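Local coordinates for flavin-nucleotide-binding protein (Azotobacter vinelandii, PDB 6RK0) that binds FAD and heme b as the flavocytochrome Anf3, probably acting as a low-potential terminal oxidase associated with the iron-only nitrogenase, at residues V47-N52 with R78-L83; F61-E65 with K132-F136; K129-L133 with I156-V161. All coordinates share one frame; numbering follows the deposited sequence. Where two conformers were deposited one is given.

Contact 1: V47-N52 with R78-L83. With FAD (flavin-adenine dinucleotide), chain F.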
loop_
_atom_site.group_PDB
_atom_site.type_symbol
_atom_site.label_atom_id
_atom_site.label_comp_id
_atom_site.label_asym_id
_atom_site.label_seq_id
_atom_site.Cartn_x
_atom_site.Cartn_y
_atom_site.Cartn_z
ATOM N N VAL A 47 3.321 0.292 -8.024
ATOM C CA VAL A 47 3.639 -0.104 -9.398
ATOM C C VAL A 47 4.835 -1.033 -9.397
ATOM O O VAL A 47 5.896 -0.678 -8.847
ATOM C CB VAL A 47 3.904 1.128 -10.286
ATOM C CG1 VAL A 47 4.383 0.699 -11.678
ATOM C CG2 VAL A 47 2.663 1.980 -10.390
ATOM N N GLY A 48 4.684 -2.195 -10.038
ATOM C CA GLY A 48 5.772 -3.169 -10.166
ATOM C C GLY A 48 6.425 -3.008 -11.529
ATOM O O GLY A 48 5.748 -2.956 -12.549
ATOM N N CYS A 49 7.756 -2.953 -11.527
ATOM C CA CYS A 49 8.495 -2.734 -12.772
ATOM C C CYS A 49 9.896 -3.288 -12.567
ATOM O O CYS A 49 10.551 -2.958 -11.576
ATOM C CB CYS A 49 8.506 -1.238 -13.103
ATOM S SG CYS A 49 9.196 -0.882 -14.752
ATOM N N MET A 50 10.365 -4.099 -13.525
ATOM C CA MET A 50 11.723 -4.631 -13.463
ATOM C C MET A 50 12.719 -3.554 -13.843
ATOM O O MET A 50 12.672 -3.046 -14.973
ATOM C CB MET A 50 11.835 -5.812 -14.437
ATOM C CG MET A 50 13.252 -6.289 -14.704
ATOM S SD MET A 50 14.031 -6.971 -13.258
ATOM C CE MET A 50 12.670 -7.853 -12.669
ATOM N N MET A 51 13.585 -3.179 -12.903
ATOM C CA MET A 51 14.599 -2.146 -13.093
ATOM C C MET A 51 15.846 -2.580 -12.364
ATOM O O MET A 51 15.765 -3.058 -11.224
ATOM C CB MET A 51 14.129 -0.795 -12.538
ATOM C CG MET A 51 12.853 -0.298 -13.210
ATOM S SD MET A 51 12.291 1.312 -12.636
ATOM C CE MET A 51 11.722 0.927 -10.962
ATOM N N ASN A 52 16.995 -2.466 -13.018
ATOM C CA ASN A 52 18.247 -2.817 -12.371
ATOM C C ASN A 52 18.219 -4.232 -11.797
ATOM O O ASN A 52 18.749 -4.472 -10.714
ATOM C CB ASN A 52 18.632 -1.795 -11.318
ATOM C CG ASN A 52 20.086 -1.868 -10.926
ATOM O OD1 ASN A 52 20.936 -2.386 -11.654
ATOM N ND2 ASN A 52 20.391 -1.311 -9.770
ATOM N N ARG A 78 13.521 6.857 -13.781
ATOM C CA ARG A 78 13.795 5.518 -14.316
ATOM C C ARG A 78 12.527 4.732 -14.603
ATOM O O ARG A 78 12.521 3.910 -15.530
ATOM C CB ARG A 78 14.737 4.741 -13.382
ATOM C CG ARG A 78 14.172 4.421 -12.023
ATOM C CD ARG A 78 15.107 3.470 -11.311
ATOM N NE ARG A 78 14.565 3.064 -10.043
ATOM C CZ ARG A 78 15.111 2.093 -9.324
ATOM N NH1 ARG A 78 16.215 1.459 -9.737
ATOM N NH2 ARG A 78 14.548 1.717 -8.196
ATOM N N LEU A 79 11.460 4.919 -13.811
ATOM C CA LEU A 79 10.242 4.142 -14.048
ATOM C C LEU A 79 9.678 4.455 -15.429
ATOM O O LEU A 79 9.224 3.569 -16.169
ATOM C CB LEU A 79 9.217 4.474 -12.968
ATOM C CG LEU A 79 7.871 3.782 -13.089
ATOM C CD1 LEU A 79 7.987 2.286 -13.004
ATOM C CD2 LEU A 79 6.931 4.293 -12.010
ATOM N N PHE A 80 9.670 5.741 -15.775
ATOM C CA PHE A 80 9.062 6.198 -17.015
ATOM C C PHE A 80 9.845 5.728 -18.220
ATOM O O PHE A 80 9.261 5.423 -19.259
ATOM C CB PHE A 80 8.867 7.712 -16.932
ATOM C CG PHE A 80 7.953 8.075 -15.798
ATOM C CD1 PHE A 80 6.586 7.871 -15.922
ATOM C CD2 PHE A 80 8.483 8.464 -14.562
ATOM C CE1 PHE A 80 5.759 8.073 -14.838
ATOM C CE2 PHE A 80 7.666 8.637 -13.489
ATOM C CZ PHE A 80 6.304 8.453 -13.610
ATOM N N LYS A 81 11.156 5.582 -18.095
ATOM C CA LYS A 81 11.925 4.935 -19.158
ATOM C C LYS A 81 11.641 3.431 -19.233
ATOM O O LYS A 81 11.438 2.863 -20.311
ATOM C CB LYS A 81 13.409 5.196 -18.937
ATOM C CG LYS A 81 14.243 4.559 -20.007
ATOM C CD LYS A 81 15.724 4.870 -19.854
ATOM C CE LYS A 81 16.527 4.175 -20.956
ATOM N NZ LYS A 81 17.983 4.470 -20.866
ATOM N N ALA A 82 11.584 2.772 -18.100
ATOM C CA ALA A 82 11.461 1.324 -18.093
ATOM C C ALA A 82 10.093 0.833 -18.547
ATOM O O ALA A 82 9.985 -0.244 -19.140
ATOM C CB ALA A 82 11.810 0.788 -16.716
ATOM N N LEU A 83 9.037 1.600 -18.316
ATOM C CA LEU A 83 7.703 1.081 -18.603
ATOM C C LEU A 83 7.435 0.977 -20.099
ATOM O O LEU A 83 6.525 0.251 -20.497
ATOM C CB LEU A 83 6.634 1.859 -17.841
ATOM C CG LEU A 83 6.466 3.321 -18.194
ATOM C CD1 LEU A 83 5.692 3.530 -19.487
ATOM C CD2 LEU A 83 5.703 4.083 -17.045
HETATM P PA FAD F . 15.539 6.380 -7.526
HETATM O O1A FAD F . 16.049 7.397 -6.583
HETATM O O2A FAD F . 16.077 6.351 -8.900
HETATM O O5B FAD F . 15.657 4.930 -6.886
HETATM C C5B FAD F . 16.941 4.467 -6.413
HETATM C C4B FAD F . 16.753 3.685 -5.153
HETATM O O4B FAD F . 16.171 4.526 -4.131
HETATM C C3B FAD F . 15.778 2.515 -5.253
HETATM O O3B FAD F . 16.354 1.372 -5.878
HETATM C C2B FAD F . 15.390 2.313 -3.786
HETATM O O2B FAD F . 16.381 1.548 -3.122
HETATM C C1B FAD F . 15.384 3.750 -3.244
HETATM N N9A FAD F . 14.037 4.327 -3.202
HETATM C C8A FAD F . 13.372 4.960 -4.211
HETATM N N7A FAD F . 12.150 5.312 -3.891
HETATM C C5A FAD F . 12.003 4.874 -2.580
HETATM C C6A FAD F . 10.926 4.936 -1.672
HETATM N N6A FAD F . 9.725 5.464 -1.955
HETATM N N1A FAD F . 11.108 4.369 -0.454
HETATM C C2A FAD F . 12.291 3.811 -0.164
HETATM N N3A FAD F . 13.373 3.698 -0.946
HETATM C C4A FAD F . 13.156 4.253 -2.143
HETATM N N1 FAD F . 6.701 9.553 -6.757
HETATM C C2 FAD F . 6.231 10.164 -7.887
HETATM O O2 FAD F . 6.975 10.424 -8.833
HETATM N N3 FAD F . 4.909 10.485 -7.994
HETATM C C4 FAD F . 3.956 10.236 -7.025
HETATM O O4 FAD F . 2.764 10.489 -7.228
HETATM C C4X FAD F . 4.474 9.651 -5.804
HETATM N N5 FAD F . 3.622 9.434 -4.798
HETATM C C5X FAD F . 4.114 8.762 -3.676
HETATM C C6 FAD F . 3.235 8.457 -2.628
HETATM C C7 FAD F . 3.678 7.774 -1.494
HETATM C C7M FAD F . 2.713 7.483 -0.375
HETATM C C8 FAD F . 5.031 7.414 -1.394
HETATM C C8M FAD F . 5.555 6.646 -0.217
HETATM C C9 FAD F . 5.916 7.746 -2.423
HETATM C C9A FAD F . 5.477 8.426 -3.559
HETATM N N10 FAD F . 6.347 8.787 -4.611
HETATM C C10 FAD F . 5.860 9.330 -5.767
HETATM C "C1'" FAD F . 7.787 8.489 -4.571
HETATM C "C2'" FAD F . 8.133 7.181 -5.273
HETATM O "O2'" FAD F . 7.837 6.085 -4.419
HETATM C "C3'" FAD F . 9.614 7.135 -5.642
HETATM O "O3'" FAD F . 10.392 7.298 -4.459
HETATM C "C4'" FAD F . 10.029 8.188 -6.663
HETATM O "O4'" FAD F . 9.117 8.178 -7.765
HETATM C "C5'" FAD F . 11.442 7.980 -7.145
HETATM O "O5'" FAD F . 11.545 6.646 -7.710
HETATM P P FAD F . 12.780 6.252 -8.588
HETATM O O1P FAD F . 12.932 7.181 -9.766
HETATM O O2P FAD F . 12.669 4.775 -8.861
HETATM O O3P FAD F . 13.966 6.509 -7.552
HETATM O O HOH W 1 18.465 0.258 -8.226
#
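Part of the FAD diphosphate site lies here, where M51, near the end of strand 44-51, lies against R78, the first residue of helix 78-82. The thioether of M51 bends at its last torsion (chi3 -70°), which carries M51 CE over one face of the R78 guanidinium, 3.7 Å from R78 NE. FAD O5B lies over the opposite face, toward its rim. R78 spends its edge on the cofactor: NE gives FAD O2P, lying in the guanidinium plane, a fairly straight bond of 2.8 Å (161°), and NH2 adds a weak, bent one to the ribose O3B. NH1 donates to a water that also accepts from N52 ND2, tying the turn after the strand to the same group. In the split barrel of the pyridoxamine 5'-phosphate oxidase family, 78-82 crosses 47-51 at 82° and lays L79 and A82 against it. A82 CB fits between C49 SG at 3.7 Å and M51 CG at 3.8 Å, while L79 CD1 reaches C49 CB at 3.6 Å and more loosely V47 CG1. F56 of the adjoining strand makes a cation-pi contact with R78, and R18 of the second subunit packs on N52.

Contact 2: F61-E65 with K132-F136. With HEM (protoporphyrin IX containing Fe), chain C.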
loop_
_atom_site.group_PDB
_atom_site.type_symbol
_atom_site.label_atom_id
_atom_site.label_comp_id
_atom_site.label_asym_id
_atom_site.label_seq_id
_atom_site.Cartn_x
_atom_site.Cartn_y
_atom_site.Cartn_z
ATOM N N PHE A 61 1.000 8.049 -6.291
ATOM C CA PHE A 61 -0.385 8.464 -6.493
ATOM C C PHE A 61 -0.851 8.091 -7.899
ATOM O O PHE A 61 -0.035 7.971 -8.821
ATOM C CB PHE A 61 -0.547 9.967 -6.242
ATOM C CG PHE A 61 -0.910 10.297 -4.796
ATOM C CD1 PHE A 61 -0.494 9.462 -3.713
ATOM C CD2 PHE A 61 -1.807 11.291 -4.523
ATOM C CE1 PHE A 61 -0.842 9.765 -2.378
ATOM C CE2 PHE A 61 -2.141 11.617 -3.213
ATOM C CZ PHE A 61 -1.676 10.855 -2.140
ATOM N N PHE A 62 -2.171 7.938 -8.068
ATOM C CA PHE A 62 -2.741 7.736 -9.396
ATOM C C PHE A 62 -4.121 8.329 -9.445
ATOM O O PHE A 62 -4.749 8.581 -8.411
ATOM C CB PHE A 62 -2.807 6.232 -9.772
ATOM C CG PHE A 62 -3.919 5.509 -9.060
ATOM C CD1 PHE A 62 -3.807 5.152 -7.720
ATOM C CD2 PHE A 62 -5.138 5.318 -9.680
ATOM C CE1 PHE A 62 -4.859 4.601 -7.043
ATOM C CE2 PHE A 62 -6.211 4.762 -9.008
ATOM C CZ PHE A 62 -6.073 4.395 -7.690
ATOM N N TRP A 63 -4.597 8.543 -10.678
ATOM C CA TRP A 63 -5.966 8.994 -10.874
ATOM C C TRP A 63 -6.565 8.262 -12.070
ATOM O O TRP A 63 -5.843 7.821 -12.961
ATOM C CB TRP A 63 -6.073 10.518 -11.005
ATOM C CG TRP A 63 -5.471 11.130 -12.214
ATOM C CD1 TRP A 63 -6.167 11.620 -13.302
ATOM C CD2 TRP A 63 -4.071 11.409 -12.484
ATOM N NE1 TRP A 63 -5.283 12.152 -14.203
ATOM C CE2 TRP A 63 -4.006 12.065 -13.729
ATOM C CE3 TRP A 63 -2.878 11.207 -11.775
ATOM C CZ2 TRP A 63 -2.776 12.508 -14.277
ATOM C CZ3 TRP A 63 -1.664 11.673 -12.304
ATOM C CH2 TRP A 63 -1.632 12.287 -13.556
ATOM N N ARG A 64 -7.885 8.135 -12.086
ATOM C CA ARG A 64 -8.574 7.461 -13.174
ATOM C C ARG A 64 -9.301 8.481 -14.034
ATOM O O ARG A 64 -9.955 9.398 -13.519
ATOM C CB ARG A 64 -9.597 6.461 -12.635
ATOM C CG ARG A 64 -10.266 5.642 -13.735
ATOM C CD ARG A 64 -11.257 4.615 -13.235
ATOM N NE ARG A 64 -12.455 5.162 -12.612
ATOM C CZ ARG A 64 -13.547 5.501 -13.287
ATOM N NH1 ARG A 64 -13.595 5.416 -14.617
ATOM N NH2 ARG A 64 -14.615 5.895 -12.620
ATOM N N GLU A 65 -9.202 8.313 -15.347
ATOM C CA GLU A 65 -10.077 9.021 -16.301
ATOM C C GLU A 65 -10.675 7.960 -17.218
ATOM O O GLU A 65 -9.956 7.360 -18.029
ATOM C CB GLU A 65 -9.313 10.066 -17.118
ATOM C CG GLU A 65 -8.609 11.093 -16.283
ATOM C CD GLU A 65 -7.947 12.167 -17.110
ATOM O OE1 GLU A 65 -8.268 12.307 -18.349
ATOM O OE2 GLU A 65 -7.106 12.928 -16.538
ATOM N N LYS A 132 -4.051 16.572 -18.262
ATOM C CA LYS A 132 -4.187 15.438 -17.347
ATOM C C LYS A 132 -3.742 15.816 -15.932
ATOM O O LYS A 132 -4.368 15.402 -14.950
ATOM C CB LYS A 132 -3.379 14.242 -17.862
ATOM C CG LYS A 132 -3.668 13.703 -19.241
ATOM C CD LYS A 132 -5.058 13.161 -19.373
ATOM C CE LYS A 132 -5.339 12.570 -20.723
ATOM N NZ LYS A 132 -6.802 12.390 -20.831
ATOM N N LEU A 133 -2.659 16.593 -15.809
ATOM C CA LEU A 133 -2.196 17.016 -14.480
ATOM C C LEU A 133 -3.218 17.897 -13.785
ATOM O O LEU A 133 -3.397 17.791 -12.555
ATOM C CB LEU A 133 -0.848 17.719 -14.605
ATOM C CG LEU A 133 0.306 16.771 -14.972
ATOM C CD1 LEU A 133 1.512 17.560 -15.470
ATOM C CD2 LEU A 133 0.705 15.868 -13.762
ATOM N N ARG A 134 -3.909 18.770 -14.529
ATOM C CA ARG A 134 -4.966 19.548 -13.892
ATOM C C ARG A 134 -6.096 18.636 -13.411
ATOM O O ARG A 134 -6.648 18.843 -12.323
ATOM C CB ARG A 134 -5.485 20.635 -14.843
ATOM C CG ARG A 134 -6.640 21.431 -14.235
ATOM C CD ARG A 134 -6.983 22.714 -14.992
ATOM N NE ARG A 134 -7.985 23.513 -14.258
ATOM C CZ ARG A 134 -8.269 24.804 -14.463
ATOM N NH1 ARG A 134 -7.676 25.524 -15.432
ATOM N NH2 ARG A 134 -9.197 25.387 -13.697
ATOM N N ASN A 135 -6.437 17.599 -14.194
ATOM C CA ASN A 135 -7.460 16.660 -13.755
ATOM C C ASN A 135 -7.035 15.965 -12.466
ATOM O O ASN A 135 -7.868 15.728 -11.587
ATOM C CB ASN A 135 -7.694 15.612 -14.845
ATOM C CG ASN A 135 -8.312 16.175 -16.112
ATOM O OD1 ASN A 135 -8.974 17.219 -16.102
ATOM N ND2 ASN A 135 -8.121 15.452 -17.221
ATOM N N PHE A 136 -5.748 15.617 -12.346
ATOM C CA PHE A 136 -5.243 14.989 -11.117
ATOM C C PHE A 136 -5.475 15.901 -9.919
ATOM O O PHE A 136 -6.064 15.495 -8.905
ATOM C CB PHE A 136 -3.758 14.719 -11.332
ATOM C CG PHE A 136 -2.989 14.178 -10.155
ATOM C CD1 PHE A 136 -3.536 13.285 -9.239
ATOM C CD2 PHE A 136 -1.659 14.580 -10.009
ATOM C CE1 PHE A 136 -2.730 12.786 -8.187
ATOM C CE2 PHE A 136 -0.854 14.057 -8.981
ATOM C CZ PHE A 136 -1.416 13.163 -8.082
HETATM C CHA HEM C . 7.316 14.062 -7.878
HETATM C CHB HEM C . 3.232 14.141 -5.375
HETATM C CHC HEM C . 1.339 17.153 -8.630
HETATM C CHD HEM C . 5.515 17.305 -10.958
HETATM C C1A HEM C . 6.362 13.851 -6.919
HETATM C C2A HEM C . 6.571 12.998 -5.755
HETATM C C3A HEM C . 5.428 13.003 -5.044
HETATM C C4A HEM C . 4.517 13.870 -5.777
HETATM C CMA HEM C . 5.094 12.320 -3.747
HETATM C CAA HEM C . 7.871 12.267 -5.388
HETATM C CBA HEM C . 8.922 13.189 -4.711
HETATM C CGA HEM C . 9.903 12.302 -3.989
HETATM O O1A HEM C . 9.879 12.193 -2.711
HETATM O O2A HEM C . 10.729 11.630 -4.690
HETATM C C1B HEM C . 2.358 14.981 -6.014
HETATM C C2B HEM C . 0.988 15.212 -5.619
HETATM C C3B HEM C . 0.474 16.040 -6.539
HETATM C C4B HEM C . 1.506 16.348 -7.511
HETATM C CMB HEM C . 0.356 14.571 -4.389
HETATM C CAB HEM C . -0.903 16.648 -6.659
HETATM C CBB HEM C . -1.838 16.641 -5.716
HETATM C C1C HEM C . 2.305 17.452 -9.545
HETATM C C2C HEM C . 2.122 18.326 -10.664
HETATM C C3C HEM C . 3.298 18.415 -11.292
HETATM C C4C HEM C . 4.222 17.568 -10.584
HETATM C CMC HEM C . 0.787 18.955 -11.034
HETATM C CAC HEM C . 3.663 19.227 -12.505
HETATM C CBC HEM C . 3.125 20.454 -12.698
HETATM C C1D HEM C . 6.370 16.393 -10.349
HETATM C C2D HEM C . 7.702 16.097 -10.786
HETATM C C3D HEM C . 8.204 15.196 -9.940
HETATM C C4D HEM C . 7.177 14.914 -8.953
HETATM C CMD HEM C . 8.399 16.708 -12.000
HETATM C CAD HEM C . 9.610 14.608 -9.920
HETATM C CBD HEM C . 10.519 15.437 -8.992
HETATM C CGD HEM C . 11.968 15.005 -9.130
HETATM O O1D HEM C . 12.386 14.034 -8.469
HETATM O O2D HEM C . 12.711 15.623 -9.926
HETATM N NA HEM C . 5.103 14.382 -6.914
HETATM N NB HEM C . 2.669 15.679 -7.153
HETATM N NC HEM C . 3.590 17.006 -9.512
HETATM N ND HEM C . 6.058 15.673 -9.228
HETATM FE FE HEM C . 4.351 15.677 -8.246
HETATM O O HOH W 2 5.060 17.255 -7.031
#
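F136 swings its ring out with CG anti to the backbone N (chi1 175°), while W63 holds CG between its own backbone N and carbonyl carbon (chi1 67°), and the two rings come together as an offset stack. Their planes are 14° apart and the centroid of the indole six-membered ring is 4.4 Å from that of the phenyl. F136 CB sits squarely over the same indole ring, 3.5 Å from its centroid, a CH-pi contact. The heme vinyl carbon CBB lies over the other face of the F136 ring, and F136 CE2 is 3.4 Å from HEM C3B, the pyrrole carbon bearing that vinyl. F61 CB lies 3.8 Å from F136 CZ. At the edge of the indole, the extended E65 side chain gathers three donors. E65 OE2 takes W63 NE1 at 3.1 Å, in the indole plane, and N135 ND2 at 2.8 Å, the two arriving from opposite faces of the carboxylate. K132 NZ forms a salt bridge to E65 OE1 at 2.9 Å, from above that plane. These bonds fix the carboxylate and steady the indole edge. Helix 126-140 thus lies across the end of strand 54-65, beside the heme; from strand 68-74, Y70 packs on W63 and the axial ligand H72 on F136, and V161 of strand 159-165 touches W63.

Contact 3: K129-L133 with I156-V161. With HEM (protoporphyrin IX containing Fe), chain C.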
loop_
_atom_site.group_PDB
_atom_site.type_symbol
_atom_site.label_atom_id
_atom_site.label_comp_id
_atom_site.label_asym_id
_atom_site.label_seq_id
_atom_site.Cartn_x
_atom_site.Cartn_y
_atom_site.Cartn_z
ATOM N N LYS A 129 -0.563 16.447 -21.584
ATOM C CA LYS A 129 -0.012 16.183 -20.260
ATOM C C LYS A 129 -0.499 17.227 -19.258
ATOM O O LYS A 129 -0.920 16.892 -18.147
ATOM C CB LYS A 129 1.504 16.187 -20.390
ATOM C CG LYS A 129 2.231 15.784 -19.157
ATOM C CD LYS A 129 3.736 16.207 -19.236
ATOM C CE LYS A 129 4.565 15.507 -20.297
ATOM N NZ LYS A 129 5.939 16.136 -20.229
ATOM N N ALA A 130 -0.477 18.508 -19.644
ATOM C CA ALA A 130 -0.922 19.565 -18.735
ATOM C C ALA A 130 -2.403 19.421 -18.401
ATOM O O ALA A 130 -2.829 19.653 -17.255
ATOM C CB ALA A 130 -0.622 20.942 -19.332
ATOM N N GLU A 131 -3.201 19.027 -19.388
ATOM C CA GLU A 131 -4.607 18.793 -19.127
ATOM C C GLU A 131 -4.805 17.663 -18.117
ATOM O O GLU A 131 -5.631 17.781 -17.206
ATOM C CB GLU A 131 -5.280 18.494 -20.459
ATOM C CG GLU A 131 -6.772 18.397 -20.352
ATOM C CD GLU A 131 -7.531 18.545 -21.663
ATOM O OE1 GLU A 131 -6.933 18.522 -22.755
ATOM O OE2 GLU A 131 -8.778 18.687 -21.629
ATOM N N LYS A 132 -4.051 16.572 -18.262
ATOM C CA LYS A 132 -4.187 15.438 -17.347
ATOM C C LYS A 132 -3.742 15.816 -15.932
ATOM O O LYS A 132 -4.368 15.402 -14.950
ATOM C CB LYS A 132 -3.379 14.242 -17.862
ATOM C CG LYS A 132 -3.668 13.703 -19.241
ATOM C CD LYS A 132 -5.058 13.161 -19.373
ATOM C CE LYS A 132 -5.339 12.570 -20.723
ATOM N NZ LYS A 132 -6.802 12.390 -20.831
ATOM N N LEU A 133 -2.659 16.593 -15.809
ATOM C CA LEU A 133 -2.196 17.016 -14.480
ATOM C C LEU A 133 -3.218 17.897 -13.785
ATOM O O LEU A 133 -3.397 17.791 -12.555
ATOM C CB LEU A 133 -0.848 17.719 -14.605
ATOM C CG LEU A 133 0.306 16.771 -14.972
ATOM C CD1 LEU A 133 1.512 17.560 -15.470
ATOM C CD2 LEU A 133 0.705 15.868 -13.762
ATOM N N ILE A 156 5.777 21.775 -16.494
ATOM C CA ILE A 156 5.117 20.742 -17.293
ATOM C C ILE A 156 6.153 19.871 -17.983
ATOM O O ILE A 156 6.077 18.631 -17.992
ATOM C CB ILE A 156 4.155 21.394 -18.318
ATOM C CG1 ILE A 156 3.012 22.176 -17.640
ATOM C CG2 ILE A 156 3.652 20.332 -19.326
ATOM C CD1 ILE A 156 2.107 21.363 -16.762
ATOM N N GLU A 157 7.153 20.509 -18.604
ATOM C CA GLU A 157 8.100 19.744 -19.400
ATOM C C GLU A 157 8.999 18.839 -18.554
ATOM O O GLU A 157 9.514 17.830 -19.061
ATOM C CB GLU A 157 8.895 20.661 -20.302
ATOM C CG GLU A 157 7.904 21.370 -21.238
ATOM C CD GLU A 157 8.428 21.862 -22.554
ATOM O OE1 GLU A 157 8.574 23.091 -22.722
ATOM O OE2 GLU A 157 8.579 21.036 -23.462
ATOM N N ALA A 158 9.170 19.156 -17.274
ATOM C CA ALA A 158 9.975 18.351 -16.369
ATOM C C ALA A 158 9.213 17.134 -15.855
ATOM O O ALA A 158 9.790 16.335 -15.099
ATOM C CB ALA A 158 10.395 19.221 -15.193
ATOM N N THR A 159 7.938 16.997 -16.187
ATOM C CA THR A 159 7.060 15.977 -15.612
ATOM C C THR A 159 6.758 14.906 -16.652
ATOM O O THR A 159 6.531 15.217 -17.816
ATOM C CB THR A 159 5.753 16.624 -15.143
ATOM O OG1 THR A 159 6.048 17.750 -14.304
ATOM C CG2 THR A 159 4.867 15.678 -14.345
ATOM N N ALA A 160 6.773 13.652 -16.237
ATOM C CA ALA A 160 6.253 12.553 -17.035
ATOM C C ALA A 160 4.853 12.202 -16.532
ATOM O O ALA A 160 4.585 12.280 -15.321
ATOM C CB ALA A 160 7.131 11.313 -16.893
ATOM N N VAL A 161 3.977 11.818 -17.465
ATOM C CA VAL A 161 2.708 11.214 -17.130
ATOM C C VAL A 161 2.580 9.925 -17.920
ATOM O O VAL A 161 2.767 9.915 -19.140
ATOM C CB VAL A 161 1.514 12.150 -17.406
ATOM C CG1 VAL A 161 0.204 11.419 -17.143
ATOM C CG2 VAL A 161 1.627 13.411 -16.565
HETATM C CHA HEM C . 7.316 14.062 -7.878
HETATM C CHB HEM C . 3.232 14.141 -5.375
HETATM C CHC HEM C . 1.339 17.153 -8.630
HETATM C CHD HEM C . 5.515 17.305 -10.958
HETATM C C1A HEM C . 6.362 13.851 -6.919
HETATM C C2A HEM C . 6.571 12.998 -5.755
HETATM C C3A HEM C . 5.428 13.003 -5.044
HETATM C C4A HEM C . 4.517 13.870 -5.777
HETATM C CMA HEM C . 5.094 12.320 -3.747
HETATM C CAA HEM C . 7.871 12.267 -5.388
HETATM C CBA HEM C . 8.922 13.189 -4.711
HETATM C CGA HEM C . 9.903 12.302 -3.989
HETATM O O1A HEM C . 9.879 12.193 -2.711
HETATM O O2A HEM C . 10.729 11.630 -4.690
HETATM C C1B HEM C . 2.358 14.981 -6.014
HETATM C C2B HEM C . 0.988 15.212 -5.619
HETATM C C3B HEM C . 0.474 16.040 -6.539
HETATM C C4B HEM C . 1.506 16.348 -7.511
HETATM C CMB HEM C . 0.356 14.571 -4.389
HETATM C CAB HEM C . -0.903 16.648 -6.659
HETATM C CBB HEM C . -1.838 16.641 -5.716
HETATM C C1C HEM C . 2.305 17.452 -9.545
HETATM C C2C HEM C . 2.122 18.326 -10.664
HETATM C C3C HEM C . 3.298 18.415 -11.292
HETATM C C4C HEM C . 4.222 17.568 -10.584
HETATM C CMC HEM C . 0.787 18.955 -11.034
HETATM C CAC HEM C . 3.663 19.227 -12.505
HETATM C CBC HEM C . 3.125 20.454 -12.698
HETATM C C1D HEM C . 6.370 16.393 -10.349
HETATM C C2D HEM C . 7.702 16.097 -10.786
HETATM C C3D HEM C . 8.204 15.196 -9.940
HETATM C C4D HEM C . 7.177 14.914 -8.953
HETATM C CMD HEM C . 8.399 16.708 -12.000
HETATM C CAD HEM C . 9.610 14.608 -9.920
HETATM C CBD HEM C . 10.519 15.437 -8.992
HETATM C CGD HEM C . 11.968 15.005 -9.130
HETATM O O1D HEM C . 12.386 14.034 -8.469
HETATM O O2D HEM C . 12.711 15.623 -9.926
HETATM N NA HEM C . 5.103 14.382 -6.914
HETATM N NB HEM C . 2.669 15.679 -7.153
HETATM N NC HEM C . 3.590 17.006 -9.512
HETATM N ND HEM C . 6.058 15.673 -9.228
HETATM FE FE HEM C . 4.351 15.677 -8.246
HETATM O O HOH W 3 8.584 16.693 -21.373
HETATM O O HOH W 2 5.060 17.255 -7.031
#
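K129 and V161 run antiparallel alongside one another, K129 CG lying 3.6 Å from V161 CG2. From there the lysine chain runs on along the strand until it bends at chi3 (-66°), which turns its ammonium group to the start of the strand. K129 NZ meets T159 O at 2.6 Å almost head-on, the angle at the oxygen being 174°. A weak bond to I156 O adds to the grip, and a water that donates to E157 O lies 2.9 Å from K129 NZ, joined to it weakly. The ammonium therefore gathers backbone carbonyls where helix 153-157 gives way to the strand, and E126, one turn earlier in its own helix, adds a salt bridge. L133 lies alongside V161, pointing the other way, with L133 CD2 3.8 Å from V161 CG2, but it meets T159 tip to tip, L133 CD1 to T159 CG2 at 4.0 Å. I156 reaches across with CD1 to A130 CB, 3.8 Å away. T159 lines the heme pocket, its OG1 3.3 Å from HEM CAC, with its hydrogen bond going to E155 O; L133 CD1 approaches the same vinyl. Within helix 126-140 and strand 159-165, segments 129-133 and 159-161 cross at 80°, with strand 68-74, which carries the axial ligand H72, alongside, and Y105 of the second subunit packs on A158 and T159.

All three contacts lie within the flavin-binding family region and reach one antiparallel sheet. Contacts 2 and 3 are close, their centres 10 Å apart: they use overlapping stretches of helix 126-140, share K132 and L133, touch the same heme, and meet where W63 packs on V161. Contact 1 stands off, about 20 Å from contact 2 and 18 Å from contact 3 between centres, at the FAD diphosphate, yet F80 of its helix packs on A160 of contact 3. Along the chain contacts 1 and 2 alternate segments, strands 44-51 and 54-65 being neighbours in the sheet, while contact 3 follows contact 1. Helices 78-82 and 126-140 both pack on the one sheet, near the FAD diphosphate and the heme respectively, and the second subunit completes both sites.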